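PDB 2ZF9: ScaE cell-surface anchored scaffoldin protein from Ruminococcus flavefaciens, which probably holds the cellulosome to the bacterial surface by binding dockerin modules through its type III cohesin module, the part described here. Local coordinates for residues 35-40 with 51-56; 39-44 with 183-188; 47-52 with 131-136; 68-73 with 103-108; 77-82 with 127-132. All coordinates share one frame; numbering follows the deposited sequence.

Contact 1: residues 35-40 with 51-56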
# COMPACT_ATOMS: atom_id res chain seq x y z
N SER A 35 -4.98 -0.35 3.19
CA SER A 35 -4.82 -1.72 3.68
C SER A 35 -4.27 -2.63 2.59
O SER A 35 -4.56 -2.44 1.39
CB SER A 35 -6.15 -2.27 4.24
OG SER A 35 -7.15 -2.26 3.27
N ILE A 36 -3.46 -3.60 3.00
CA ILE A 36 -2.92 -4.61 2.07
C ILE A 36 -3.53 -5.95 2.45
O ILE A 36 -3.75 -6.23 3.64
CB ILE A 36 -1.40 -4.66 2.13
CG1 ILE A 36 -0.82 -3.33 1.57
CG2 ILE A 36 -0.83 -5.93 1.41
CD1 ILE A 36 0.70 -3.21 1.77
N THR A 37 -3.79 -6.75 1.42
CA THR A 37 -4.35 -8.10 1.54
C THR A 37 -3.69 -8.90 2.67
O THR A 37 -2.47 -8.94 2.79
CB THR A 37 -4.19 -8.87 0.20
OG1 THR A 37 -4.66 -8.06 -0.90
CG2 THR A 37 -4.96 -10.20 0.24
N LYS A 38 -4.53 -9.56 3.46
CA LYS A 38 -4.06 -10.55 4.44
C LYS A 38 -4.43 -11.91 3.91
O LYS A 38 -5.60 -12.32 4.00
CB LYS A 38 -4.70 -10.30 5.81
CG LYS A 38 -4.21 -9.02 6.44
CD LYS A 38 -5.05 -8.66 7.64
CE LYS A 38 -4.53 -7.40 8.28
NZ LYS A 38 -5.19 -7.11 9.59
N LYS A 39 -3.45 -12.58 3.30
CA LYS A 39 -3.73 -13.79 2.55
C LYS A 39 -3.26 -15.01 3.33
O LYS A 39 -2.10 -15.06 3.76
CB LYS A 39 -3.04 -13.73 1.18
CG LYS A 39 -3.32 -14.92 0.26
CD LYS A 39 -4.78 -14.93 -0.23
CE LYS A 39 -4.95 -14.26 -1.57
NZ LYS A 39 -5.93 -15.06 -2.37
N THR A 40 -4.14 -16.01 3.46
CA THR A 40 -3.74 -17.31 4.03
C THR A 40 -3.80 -18.39 2.96
O THR A 40 -4.79 -18.52 2.25
CB THR A 40 -4.56 -17.70 5.27
OG1 THR A 40 -4.52 -16.64 6.23
CG2 THR A 40 -4.01 -18.99 5.93
N VAL A 51 0.82 -14.99 -5.83
CA VAL A 51 -0.32 -14.51 -5.09
C VAL A 51 -0.66 -13.08 -5.54
O VAL A 51 0.19 -12.18 -5.47
CB VAL A 51 -0.05 -14.56 -3.54
CG1 VAL A 51 -1.28 -14.12 -2.79
CG2 VAL A 51 0.35 -15.97 -3.09
N THR A 52 -1.91 -12.86 -5.94
CA THR A 52 -2.40 -11.51 -6.22
C THR A 52 -2.66 -10.75 -4.92
O THR A 52 -3.44 -11.19 -4.07
CB THR A 52 -3.68 -11.55 -7.05
OG1 THR A 52 -3.36 -12.12 -8.32
CG2 THR A 52 -4.24 -10.10 -7.28
N MSE A 53 -1.97 -9.62 -4.76
CA MSE A 53 -2.11 -8.77 -3.58
C MSE A 53 -2.71 -7.42 -3.98
O MSE A 53 -2.50 -6.97 -5.12
CB MSE A 53 -0.73 -8.55 -2.95
CG MSE A 53 -0.01 -9.88 -2.53
SE MSE A 53 -1.00 -10.72 -1.02
CE MSE A 53 -0.33 -9.52 0.42
N GLU A 54 -3.45 -6.80 -3.07
CA GLU A 54 -4.10 -5.50 -3.31
C GLU A 54 -3.80 -4.48 -2.22
O GLU A 54 -3.89 -4.79 -1.03
CB GLU A 54 -5.63 -5.67 -3.40
CG GLU A 54 -6.06 -6.52 -4.61
CD GLU A 54 -7.51 -6.94 -4.57
OE1 GLU A 54 -8.11 -7.09 -3.47
OE2 GLU A 54 -8.06 -7.10 -5.68
N LEU A 55 -3.46 -3.27 -2.65
CA LEU A 55 -3.47 -2.12 -1.77
C LEU A 55 -4.79 -1.39 -1.98
O LEU A 55 -5.09 -0.95 -3.10
CB LEU A 55 -2.28 -1.19 -2.04
CG LEU A 55 -2.20 0.18 -1.34
CD1 LEU A 55 -2.05 0.03 0.16
CD2 LEU A 55 -0.98 0.97 -1.87
N SER A 56 -5.58 -1.30 -0.92
CA SER A 56 -6.91 -0.66 -0.98
C SER A 56 -7.00 0.63 -0.17
O SER A 56 -6.23 0.82 0.77
CB SER A 56 -7.99 -1.65 -0.48
OG SER A 56 -8.05 -2.76 -1.37
O HOH W 1 -8.51 0.24 3.27
O HOH W 2 -7.21 -7.61 -0.83
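T37 and E54 are joined by a pair of bonds, one from a side chain and one from the backbone. OG1 of T37 accepts the amide hydrogen of E54 N at 2.8 Å; a chi1 of -49° sets OG1 beside the threonine's own N, where it can reach across. T37 N in turn donates to E54 O at 3.1 Å, lying in the plane of that carbonyl. Two residues earlier, S35 and S56 form an antiparallel hydrogen-bonded pair, with S56 N to S35 O at 2.8 Å and S35 N to S56 O at 3.0 Å. I36 and L55 sit between as a non-hydrogen-bonded pair, and CG1 of I36 touches CD1 of L55 at 3.8 Å. This is the hairpin of strands 33-41 and 50-58 in the cohesin beta sandwich. Its first strand breaks at T37; from K38 on it draws away from 51-56 but stays paired with strand 180-187. Selenomethionine M53 packs in where the two strands part. Its bent chain carries CE to 3.2 Å from T37 O and SE to 3.9 Å from T37 CB, while M53 crosses I36 at about a right angle. Further along, CG of K39 rests on CG1 of V51 at 3.8 Å. A water on the solvent side bonds both T37 OG1 and E54 OE1, tying the carboxylate to the hydroxyl that holds the backbone. Under the apolar side, V145 and V147 of strand 142-149 back I36, M53 and L55, and a backbone bond to Y184 fixes T37 from its other side.

Contact 2: residues 39-44 with 183-188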
# COMPACT_ATOMS: atom_id res chain seq x y z
N LYS A 39 -3.45 -12.58 3.30
CA LYS A 39 -3.73 -13.79 2.55
C LYS A 39 -3.26 -15.01 3.33
O LYS A 39 -2.10 -15.06 3.76
CB LYS A 39 -3.04 -13.73 1.18
CG LYS A 39 -3.32 -14.92 0.26
CD LYS A 39 -4.78 -14.93 -0.23
CE LYS A 39 -4.95 -14.26 -1.57
NZ LYS A 39 -5.93 -15.06 -2.37
N THR A 40 -4.14 -16.01 3.46
CA THR A 40 -3.74 -17.31 4.03
C THR A 40 -3.80 -18.39 2.96
O THR A 40 -4.79 -18.52 2.25
CB THR A 40 -4.56 -17.70 5.27
OG1 THR A 40 -4.52 -16.64 6.23
CG2 THR A 40 -4.01 -18.99 5.93
N LEU A 41 -2.70 -19.13 2.82
CA LEU A 41 -2.60 -20.18 1.84
C LEU A 41 -2.58 -21.54 2.57
O LEU A 41 -2.13 -21.63 3.70
CB LEU A 41 -1.33 -20.01 1.02
CG LEU A 41 -1.17 -18.75 0.17
CD1 LEU A 41 0.16 -18.80 -0.50
CD2 LEU A 41 -2.32 -18.62 -0.88
N THR A 42 -3.05 -22.60 1.91
CA THR A 42 -2.85 -23.95 2.45
C THR A 42 -1.37 -24.30 2.31
O THR A 42 -0.70 -23.79 1.41
CB THR A 42 -3.67 -25.02 1.70
OG1 THR A 42 -3.15 -25.20 0.39
CG2 THR A 42 -5.13 -24.60 1.59
N ALA A 43 -0.87 -25.13 3.20
CA ALA A 43 0.49 -25.64 3.07
C ALA A 43 0.67 -26.32 1.70
O ALA A 43 1.75 -26.28 1.11
CB ALA A 43 0.78 -26.60 4.18
N ALA A 44 -0.41 -26.90 1.17
CA ALA A 44 -0.32 -27.63 -0.09
C ALA A 44 -0.05 -26.68 -1.25
O ALA A 44 0.79 -26.96 -2.10
CB ALA A 44 -1.62 -28.42 -0.34
N GLY A 183 -0.36 -5.91 5.55
CA GLY A 183 -0.81 -7.22 5.12
C GLY A 183 0.29 -8.26 5.16
O GLY A 183 1.38 -8.05 5.74
N TYR A 184 -0.01 -9.42 4.57
CA TYR A 184 0.93 -10.53 4.57
C TYR A 184 0.43 -11.66 3.69
O TYR A 184 -0.75 -11.69 3.29
CB TYR A 184 1.13 -11.08 6.00
CG TYR A 184 -0.14 -11.38 6.75
CD1 TYR A 184 -0.56 -10.55 7.80
CD2 TYR A 184 -0.94 -12.47 6.40
CE1 TYR A 184 -1.74 -10.81 8.49
CE2 TYR A 184 -2.15 -12.75 7.09
CZ TYR A 184 -2.52 -11.92 8.13
OH TYR A 184 -3.69 -12.18 8.79
N ILE A 185 1.34 -12.58 3.41
CA ILE A 185 0.98 -13.90 2.94
C ILE A 185 1.43 -14.87 4.04
O ILE A 185 2.59 -14.85 4.45
CB ILE A 185 1.69 -14.26 1.61
CG1 ILE A 185 1.34 -13.24 0.52
CG2 ILE A 185 1.33 -15.74 1.20
CD1 ILE A 185 2.27 -13.32 -0.73
N GLN A 186 0.52 -15.70 4.52
CA GLN A 186 0.93 -16.70 5.52
C GLN A 186 0.45 -18.08 5.10
O GLN A 186 -0.52 -18.20 4.33
CB GLN A 186 0.41 -16.35 6.91
CG GLN A 186 -1.09 -16.41 7.03
CD GLN A 186 -1.53 -16.08 8.44
OE1 GLN A 186 -0.69 -15.84 9.30
NE2 GLN A 186 -2.84 -16.05 8.67
N VAL A 187 1.16 -19.10 5.57
CA VAL A 187 0.81 -20.49 5.25
C VAL A 187 0.02 -21.01 6.44
O VAL A 187 0.48 -20.93 7.58
CB VAL A 187 2.07 -21.34 5.03
CG1 VAL A 187 1.68 -22.74 4.53
CG2 VAL A 187 3.03 -20.67 4.05
N GLU A 188 -1.17 -21.54 6.18
CA GLU A 188 -1.99 -22.14 7.24
C GLU A 188 -1.15 -23.10 8.10
O GLU A 188 -0.41 -23.94 7.58
CB GLU A 188 -3.19 -22.89 6.62
CG GLU A 188 -4.26 -23.27 7.64
CD GLU A 188 -5.22 -22.13 7.94
OE1 GLU A 188 -5.17 -21.55 9.06
OE2 GLU A 188 -6.03 -21.79 7.05
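Y184 meets K39 first: K39 N donates to Y184 O at 2.8 Å, and the tyrosine ring brings its CD2 edge up to K39 O, near the ring plane. K142 makes a cation-pi contact with the same ring. Next comes I185, whose CG2 packs on CD1 of L41 at 3.7 Å. Q186 is bonded three times. Its N donates to K39 O, its O accepts from L41 N, and its NE2 reaches T40 OG1 at 3.0 Å, almost straight at 170° and with the hydroxyl in the amide plane. CG lies between the backbone N and the carbonyl carbon (chi1 67°), and the chain runs extended from there. An alanine here would probably leave T40 OG1 without this amide donor and its hydroxyl freer to turn. V187 follows, its CG1 pressed to 3.5 Å from A43 CA, a tight fit. At the end, E188 N donates to L41 O at 2.7 Å, and its OE2 stands 3.6 Å from T40 CG2. This parallel pairing of strands 33-41 and 180-187, near the two ends of the module, is the one that completes the jelly roll in cohesins. Its two faces differ in chemistry: L41, I185 and V187 give hydrocarbon toward the interior, while T40 and Q186 meet through neutral groups, a bond likely to depend little on pH.

Contact 3: residues 47-52 with 131-136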
# COMPACT_ATOMS: atom_id res chain seq x y z
N PRO A 47 3.98 -23.39 -1.60
CA PRO A 47 5.29 -23.31 -2.24
C PRO A 47 5.19 -22.85 -3.69
O PRO A 47 4.40 -23.41 -4.46
CB PRO A 47 5.82 -24.77 -2.14
CG PRO A 47 5.15 -25.29 -0.87
CD PRO A 47 3.75 -24.72 -1.02
N ASN A 48 5.96 -21.82 -4.04
CA ASN A 48 5.94 -21.19 -5.39
C ASN A 48 4.65 -20.52 -5.82
O ASN A 48 4.52 -20.15 -6.99
CB ASN A 48 6.38 -22.17 -6.50
CG ASN A 48 7.69 -22.81 -6.20
OD1 ASN A 48 8.70 -22.14 -6.00
ND2 ASN A 48 7.69 -24.14 -6.16
N ALA A 49 3.69 -20.38 -4.91
CA ALA A 49 2.42 -19.74 -5.24
C ALA A 49 2.63 -18.29 -5.70
O ALA A 49 3.43 -17.55 -5.13
CB ALA A 49 1.48 -19.79 -4.07
N LYS A 50 1.95 -17.92 -6.78
CA LYS A 50 1.98 -16.55 -7.27
C LYS A 50 0.68 -15.92 -6.78
O LYS A 50 -0.43 -16.30 -7.18
CB LYS A 50 2.07 -16.51 -8.78
CG LYS A 50 3.45 -16.87 -9.27
CD LYS A 50 3.52 -16.84 -10.78
CE LYS A 50 4.98 -17.03 -11.23
NZ LYS A 50 5.09 -17.09 -12.73
N VAL A 51 0.82 -14.99 -5.83
CA VAL A 51 -0.32 -14.51 -5.09
C VAL A 51 -0.66 -13.08 -5.54
O VAL A 51 0.19 -12.18 -5.47
CB VAL A 51 -0.05 -14.56 -3.54
CG1 VAL A 51 -1.28 -14.12 -2.79
CG2 VAL A 51 0.35 -15.97 -3.09
N THR A 52 -1.91 -12.86 -5.94
CA THR A 52 -2.40 -11.51 -6.22
C THR A 52 -2.66 -10.75 -4.92
O THR A 52 -3.44 -11.19 -4.07
CB THR A 52 -3.68 -11.55 -7.05
OG1 THR A 52 -3.36 -12.12 -8.32
CG2 THR A 52 -4.24 -10.10 -7.28
N LEU A 131 3.00 -11.36 -5.83
CA LEU A 131 4.19 -11.77 -5.10
C LEU A 131 4.24 -13.28 -5.12
O LEU A 131 3.23 -13.95 -4.94
CB LEU A 131 4.16 -11.26 -3.64
CG LEU A 131 4.28 -9.74 -3.49
CD1 LEU A 131 4.14 -9.32 -2.03
CD2 LEU A 131 5.61 -9.26 -4.06
N GLN A 132 5.43 -13.81 -5.36
CA GLN A 132 5.59 -15.25 -5.36
C GLN A 132 6.26 -15.77 -4.06
O GLN A 132 7.29 -15.27 -3.60
CB GLN A 132 6.32 -15.72 -6.63
CG GLN A 132 6.48 -17.27 -6.70
CD GLN A 132 7.16 -17.72 -7.99
OE1 GLN A 132 8.08 -17.07 -8.47
NE2 GLN A 132 6.70 -18.86 -8.54
N VAL A 133 5.63 -16.77 -3.48
CA VAL A 133 6.06 -17.40 -2.22
C VAL A 133 7.22 -18.36 -2.52
O VAL A 133 7.25 -18.98 -3.59
CB VAL A 133 4.85 -18.16 -1.65
CG1 VAL A 133 5.20 -18.98 -0.42
CG2 VAL A 133 3.72 -17.16 -1.34
N PRO A 134 8.22 -18.44 -1.63
CA PRO A 134 9.38 -19.33 -1.94
C PRO A 134 9.07 -20.83 -1.95
O PRO A 134 8.07 -21.28 -1.39
CB PRO A 134 10.38 -19.01 -0.82
CG PRO A 134 9.55 -18.43 0.29
CD PRO A 134 8.41 -17.70 -0.37
N ALA A 135 9.94 -21.60 -2.60
CA ALA A 135 9.72 -23.03 -2.75
C ALA A 135 9.77 -23.75 -1.38
O ALA A 135 9.20 -24.82 -1.21
CB ALA A 135 10.72 -23.63 -3.76
N ASP A 136 10.39 -23.12 -0.38
CA ASP A 136 10.55 -23.77 0.92
C ASP A 136 9.47 -23.43 1.94
O ASP A 136 9.61 -23.79 3.10
CB ASP A 136 11.96 -23.50 1.48
CG ASP A 136 12.21 -22.02 1.78
OD1 ASP A 136 11.46 -21.16 1.26
OD2 ASP A 136 13.16 -21.72 2.54
O HOH W 3 9.25 -19.27 -5.59
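Strands 50-58 and 124-132, antiparallel neighbours in the cohesin sandwich, meet here at the end where both give way to loops, with V51 and L131 as the last hydrogen-bonded pair. V51 N donates to L131 O at 2.8 Å, and L131 N returns a bond to V51 O at 2.9 Å. K50 and Q132 form the non-hydrogen-bonded pair beyond, and V133 N then donates to A49 O at 2.9 Å. Past this point a side chain takes over. Q132 stretches out fully, CG anti to its backbone N (chi1 -178°), and NE2 gives a bond of 3.0 Å to N48 O. The carbonyl oxygen lies in the glutamine's amide plane, whereas NE2 stands 33° out of the plane of the carbonyl. The extended side chain of K50 passes at a slant to this amide, its CE 3.7 Å from NE2 of Q132. A leucine in place of Q132 would probably leave N48 O without its donor and the N48 loop freer to shift. In the loops, OD1 of N48 lies 3.4 Å from CB of A135, a water joins that OD1 to V133 O, and N48 N makes a weak bond to P134 O. On the inward side CG2 of V51 meets CG2 of V133 at 4.0 Å. There L41 of strand 33-41 packs on A49, V51 and V133, while V145 and Y143 of strand 142-149 lie against L131, V133 and P134.

Contact 4: residues 68-73 with 103-108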
# COMPACT_ATOMS: atom_id res chain seq x y z
N GLY A 68 1.86 8.89 -3.21
CA GLY A 68 3.20 8.36 -3.48
C GLY A 68 3.33 7.30 -2.40
O GLY A 68 3.33 7.63 -1.20
N LEU A 69 3.36 6.04 -2.80
CA LEU A 69 3.26 4.96 -1.81
C LEU A 69 4.28 3.89 -2.10
O LEU A 69 4.26 3.29 -3.19
CB LEU A 69 1.86 4.39 -1.77
CG LEU A 69 0.75 5.37 -1.34
CD1 LEU A 69 -0.60 4.72 -1.60
CD2 LEU A 69 0.86 5.73 0.15
N HIS A 70 5.18 3.65 -1.14
CA HIS A 70 6.17 2.60 -1.29
C HIS A 70 5.67 1.34 -0.62
O HIS A 70 5.25 1.36 0.53
CB HIS A 70 7.50 3.00 -0.64
CG HIS A 70 8.27 4.01 -1.42
ND1 HIS A 70 8.13 5.37 -1.22
CD2 HIS A 70 9.23 3.87 -2.37
CE1 HIS A 70 8.96 6.02 -2.03
NE2 HIS A 70 9.64 5.13 -2.73
N ILE A 71 5.70 0.24 -1.35
CA ILE A 71 5.27 -1.02 -0.78
C ILE A 71 6.52 -1.88 -0.63
O ILE A 71 7.26 -2.04 -1.59
CB ILE A 71 4.23 -1.71 -1.72
CG1 ILE A 71 2.97 -0.83 -1.79
CG2 ILE A 71 3.91 -3.16 -1.24
CD1 ILE A 71 2.03 -1.24 -2.86
N GLN A 72 6.74 -2.40 0.56
CA GLN A 72 7.91 -3.26 0.77
C GLN A 72 7.42 -4.61 1.28
O GLN A 72 6.35 -4.69 1.89
CB GLN A 72 8.90 -2.64 1.76
CG GLN A 72 8.34 -2.48 3.13
CD GLN A 72 9.33 -1.82 4.07
OE1 GLN A 72 10.26 -1.10 3.64
NE2 GLN A 72 9.13 -2.03 5.37
N PHE A 73 8.20 -5.66 1.02
CA PHE A 73 7.77 -7.00 1.41
C PHE A 73 8.97 -7.86 1.87
O PHE A 73 10.13 -7.57 1.57
CB PHE A 73 7.05 -7.69 0.24
CG PHE A 73 7.76 -7.53 -1.09
CD1 PHE A 73 7.41 -6.47 -1.98
CD2 PHE A 73 8.77 -8.44 -1.48
CE1 PHE A 73 8.07 -6.31 -3.20
CE2 PHE A 73 9.43 -8.29 -2.72
CZ PHE A 73 9.07 -7.21 -3.59
N GLU A 103 6.65 1.71 -10.41
CA GLU A 103 8.02 1.60 -10.86
C GLU A 103 8.91 0.94 -9.81
O GLU A 103 8.55 0.87 -8.61
CB GLU A 103 8.55 2.98 -11.25
CG GLU A 103 8.77 3.83 -10.07
CD GLU A 103 9.25 5.24 -10.42
OE1 GLU A 103 8.80 5.79 -11.43
OE2 GLU A 103 10.08 5.79 -9.66
N ALA A 104 10.07 0.46 -10.27
CA ALA A 104 11.01 -0.26 -9.42
C ALA A 104 11.55 0.64 -8.33
O ALA A 104 11.67 1.87 -8.53
CB ALA A 104 12.19 -0.84 -10.30
N ASP A 105 11.88 0.03 -7.18
CA ASP A 105 12.52 0.73 -6.06
C ASP A 105 13.76 -0.08 -5.62
O ASP A 105 14.87 0.24 -6.03
CB ASP A 105 11.52 0.95 -4.90
CG ASP A 105 12.09 1.84 -3.79
OD1 ASP A 105 13.03 2.63 -4.05
OD2 ASP A 105 11.61 1.73 -2.64
N THR A 106 13.57 -1.11 -4.80
CA THR A 106 14.68 -1.99 -4.39
C THR A 106 14.29 -3.42 -4.70
O THR A 106 13.18 -3.66 -5.16
CB THR A 106 14.99 -1.88 -2.87
OG1 THR A 106 13.87 -2.34 -2.09
CG2 THR A 106 15.27 -0.44 -2.46
N ASP A 107 15.18 -4.38 -4.40
CA ASP A 107 14.84 -5.79 -4.58
C ASP A 107 13.66 -6.24 -3.76
O ASP A 107 13.02 -7.22 -4.11
CB ASP A 107 16.03 -6.70 -4.30
CG ASP A 107 17.19 -6.40 -5.21
OD1 ASP A 107 18.21 -5.85 -4.71
OD2 ASP A 107 17.02 -6.63 -6.44
N ASN A 108 13.34 -5.56 -2.66
CA ASN A 108 12.14 -5.96 -1.93
C ASN A 108 11.11 -4.82 -1.76
O ASN A 108 10.40 -4.77 -0.76
CB ASN A 108 12.50 -6.63 -0.59
CG ASN A 108 12.97 -5.63 0.42
OD1 ASN A 108 13.76 -4.75 0.09
ND2 ASN A 108 12.46 -5.73 1.65
O HOH W 4 11.47 5.35 -4.79
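F73 and N108 bring the backbones together, their CA atoms 5.6 Å apart, while the chains around them run in nearly the same direction. Strands 66-73 and 99-106 both pair antiparallel with strand 109-115 of the cohesin sandwich. They therefore lie one strand apart, and the backbones bond directly only where the tight turn from 99-106 to 109-115 passes the end of 66-73. F73 N donates to N108 O at 3.0 Å, and ND2 of N108 returns a bond to F73 O, also at 3.0 Å, so side chain and backbone of the asparagine together hold both polar groups of F73. At the other end of the contact, CD2 of H70 comes to 3.2 Å from OD2 of D105, the ring and carboxylate planes 50° apart. A water in the plane of the imidazole bonds NE2 at 2.8 Å and also makes a weak bond to D105 OD1. Each partner is positioned from outside: ND1 of H70 is bonded to D157, and D105 OD2 to S109 OG. The phenyl of F73, with CG between the backbone N and carbonyl carbon (chi1 46°), turns back beneath the asparagine carbonyl, and N108 O sits over the ring centre, 3.6 Å above its plane.

Contact 5: residues 77-82 with 127-132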
# COMPACT_ATOMS: atom_id res chain seq x y z
N LEU A 77 10.10 -13.10 -0.58
CA LEU A 77 9.05 -13.05 -1.64
C LEU A 77 9.64 -12.41 -2.86
O LEU A 77 10.59 -11.65 -2.75
CB LEU A 77 7.84 -12.24 -1.18
CG LEU A 77 7.02 -12.67 0.04
CD1 LEU A 77 5.89 -11.66 0.31
CD2 LEU A 77 6.42 -14.07 -0.17
N LYS A 78 9.09 -12.71 -4.03
CA LYS A 78 9.56 -12.11 -5.28
C LYS A 78 8.40 -11.42 -5.99
O LYS A 78 7.34 -12.03 -6.16
CB LYS A 78 10.11 -13.21 -6.18
CG LYS A 78 10.84 -12.73 -7.42
CD LYS A 78 11.19 -13.97 -8.31
CE LYS A 78 11.68 -13.58 -9.71
NZ LYS A 78 11.45 -14.70 -10.67
N LEU A 79 8.61 -10.18 -6.40
CA LEU A 79 7.62 -9.41 -7.19
C LEU A 79 7.62 -9.91 -8.63
O LEU A 79 8.66 -9.88 -9.30
CB LEU A 79 7.93 -7.92 -7.16
CG LEU A 79 6.96 -6.95 -7.88
CD1 LEU A 79 5.56 -6.90 -7.20
CD2 LEU A 79 7.56 -5.57 -7.88
N ILE A 80 6.46 -10.33 -9.10
CA ILE A 80 6.33 -10.88 -10.44
C ILE A 80 5.70 -9.88 -11.45
O ILE A 80 4.50 -9.63 -11.38
CB ILE A 80 5.51 -12.17 -10.40
CG1 ILE A 80 6.09 -13.19 -9.39
CG2 ILE A 80 5.37 -12.79 -11.81
CD1 ILE A 80 7.60 -13.54 -9.63
N PRO A 81 6.50 -9.30 -12.37
CA PRO A 81 5.91 -8.35 -13.31
C PRO A 81 4.95 -9.11 -14.21
O PRO A 81 5.14 -10.32 -14.41
CB PRO A 81 7.12 -7.86 -14.12
CG PRO A 81 8.35 -8.14 -13.19
CD PRO A 81 7.96 -9.45 -12.58
N ASP A 82 3.92 -8.44 -14.74
CA ASP A 82 2.97 -9.16 -15.59
C ASP A 82 3.51 -9.32 -17.00
O ASP A 82 4.67 -9.02 -17.27
CB ASP A 82 1.57 -8.54 -15.58
CG ASP A 82 1.51 -7.16 -16.25
OD1 ASP A 82 2.43 -6.79 -17.02
OD2 ASP A 82 0.52 -6.44 -15.97
N TRP A 127 -4.08 -0.46 -6.15
CA TRP A 127 -3.08 -1.18 -6.94
C TRP A 127 -3.20 -2.66 -6.69
O TRP A 127 -3.48 -3.08 -5.55
CB TRP A 127 -1.67 -0.74 -6.59
CG TRP A 127 -1.38 0.62 -6.98
CD1 TRP A 127 -1.38 1.75 -6.17
CD2 TRP A 127 -0.99 1.07 -8.29
NE1 TRP A 127 -1.07 2.85 -6.91
CE2 TRP A 127 -0.82 2.47 -8.21
CE3 TRP A 127 -0.79 0.42 -9.52
CZ2 TRP A 127 -0.43 3.25 -9.32
CZ3 TRP A 127 -0.41 1.19 -10.62
CH2 TRP A 127 -0.22 2.59 -10.51
N SER A 128 -3.02 -3.44 -7.75
CA SER A 128 -2.94 -4.86 -7.63
C SER A 128 -1.54 -5.31 -8.11
O SER A 128 -0.98 -4.73 -9.03
CB SER A 128 -4.08 -5.46 -8.48
OG SER A 128 -3.88 -6.81 -8.66
N PHE A 129 -0.98 -6.36 -7.52
CA PHE A 129 0.37 -6.81 -7.86
C PHE A 129 0.53 -8.27 -7.41
O PHE A 129 -0.30 -8.78 -6.65
CB PHE A 129 1.47 -5.91 -7.21
CG PHE A 129 1.33 -5.75 -5.69
CD1 PHE A 129 0.36 -4.90 -5.15
CD2 PHE A 129 2.17 -6.46 -4.81
CE1 PHE A 129 0.25 -4.72 -3.77
CE2 PHE A 129 2.06 -6.30 -3.41
CZ PHE A 129 1.08 -5.43 -2.90
N VAL A 130 1.57 -8.93 -7.90
CA VAL A 130 1.73 -10.37 -7.66
C VAL A 130 3.06 -10.62 -6.95
O VAL A 130 4.11 -10.18 -7.44
CB VAL A 130 1.70 -11.17 -9.01
CG1 VAL A 130 2.00 -12.66 -8.81
CG2 VAL A 130 0.33 -11.01 -9.70
N LEU A 131 3.00 -11.36 -5.83
CA LEU A 131 4.19 -11.77 -5.10
C LEU A 131 4.24 -13.28 -5.12
O LEU A 131 3.23 -13.95 -4.94
CB LEU A 131 4.16 -11.26 -3.64
CG LEU A 131 4.28 -9.74 -3.49
CD1 LEU A 131 4.14 -9.32 -2.03
CD2 LEU A 131 5.61 -9.26 -4.06
N GLN A 132 5.43 -13.81 -5.36
CA GLN A 132 5.59 -15.25 -5.36
C GLN A 132 6.26 -15.77 -4.06
O GLN A 132 7.29 -15.27 -3.60
CB GLN A 132 6.32 -15.72 -6.63
CG GLN A 132 6.48 -17.27 -6.70
CD GLN A 132 7.16 -17.72 -7.99
OE1 GLN A 132 8.08 -17.07 -8.47
NE2 GLN A 132 6.70 -18.86 -8.54
O HOH W 5 9.37 -16.92 -10.73
O HOH W 6 3.01 -7.69 -10.04
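L77 lays its CD1 against CD1 of L131 at 3.7 Å, the two side chains crossing at about a right angle. L79 takes the other branch of the same leucine: its CD1 meets L131 CD2 at 3.9 Å. F73 of strand 66-73 and V145 of strand 142-149 close in on this apolar cluster from across the sandwich. On the opposite face of the pair, CB of I80 rests on CG1 of V130 at 3.9 Å and its CD1 reaches OE1 of Q132 at 3.7 Å. The backbone ladder between them is short. K78 N donates to a lone pair of Q132 O at 3.2 Å, Q132 N to K78 O at 2.7 Å, and I80 N to V130 O at 2.9 Å, practically straight at 179°. Beyond that the strands part, and a water bridges I80 O and V130 N where a direct bond would otherwise continue the ladder. A second water takes a hydrogen from K78 NZ and gives one to OE1 of Q132. Strand 78-79 thus pairs only briefly with 124-132 before the chain leaves it, returning as strand 89-90 on the same partner, which is consistent with a strand interrupted by a beta flap, a feature of some cohesin jelly rolls.

From the N terminus, contact 1 comes first, closing the local hairpin of strands 33-41 and 50-58 before contacts 4 and 5 open. Contact 2 leaves from the end of the same first strand but waits until strand 180-187 for its partner, so contacts 3, 4 and 5 all lie inside its long loop. Contact 3 starts where contact 1 ends and carries the pairing on to strand 124-132; contact 4 is nested within it. Contact 5 ends on that strand too, adding strand 78-79 at its other side. Contacts 4 and 5 cross, their segments alternating along the chain, and F73 packs on L79 and L131 between them.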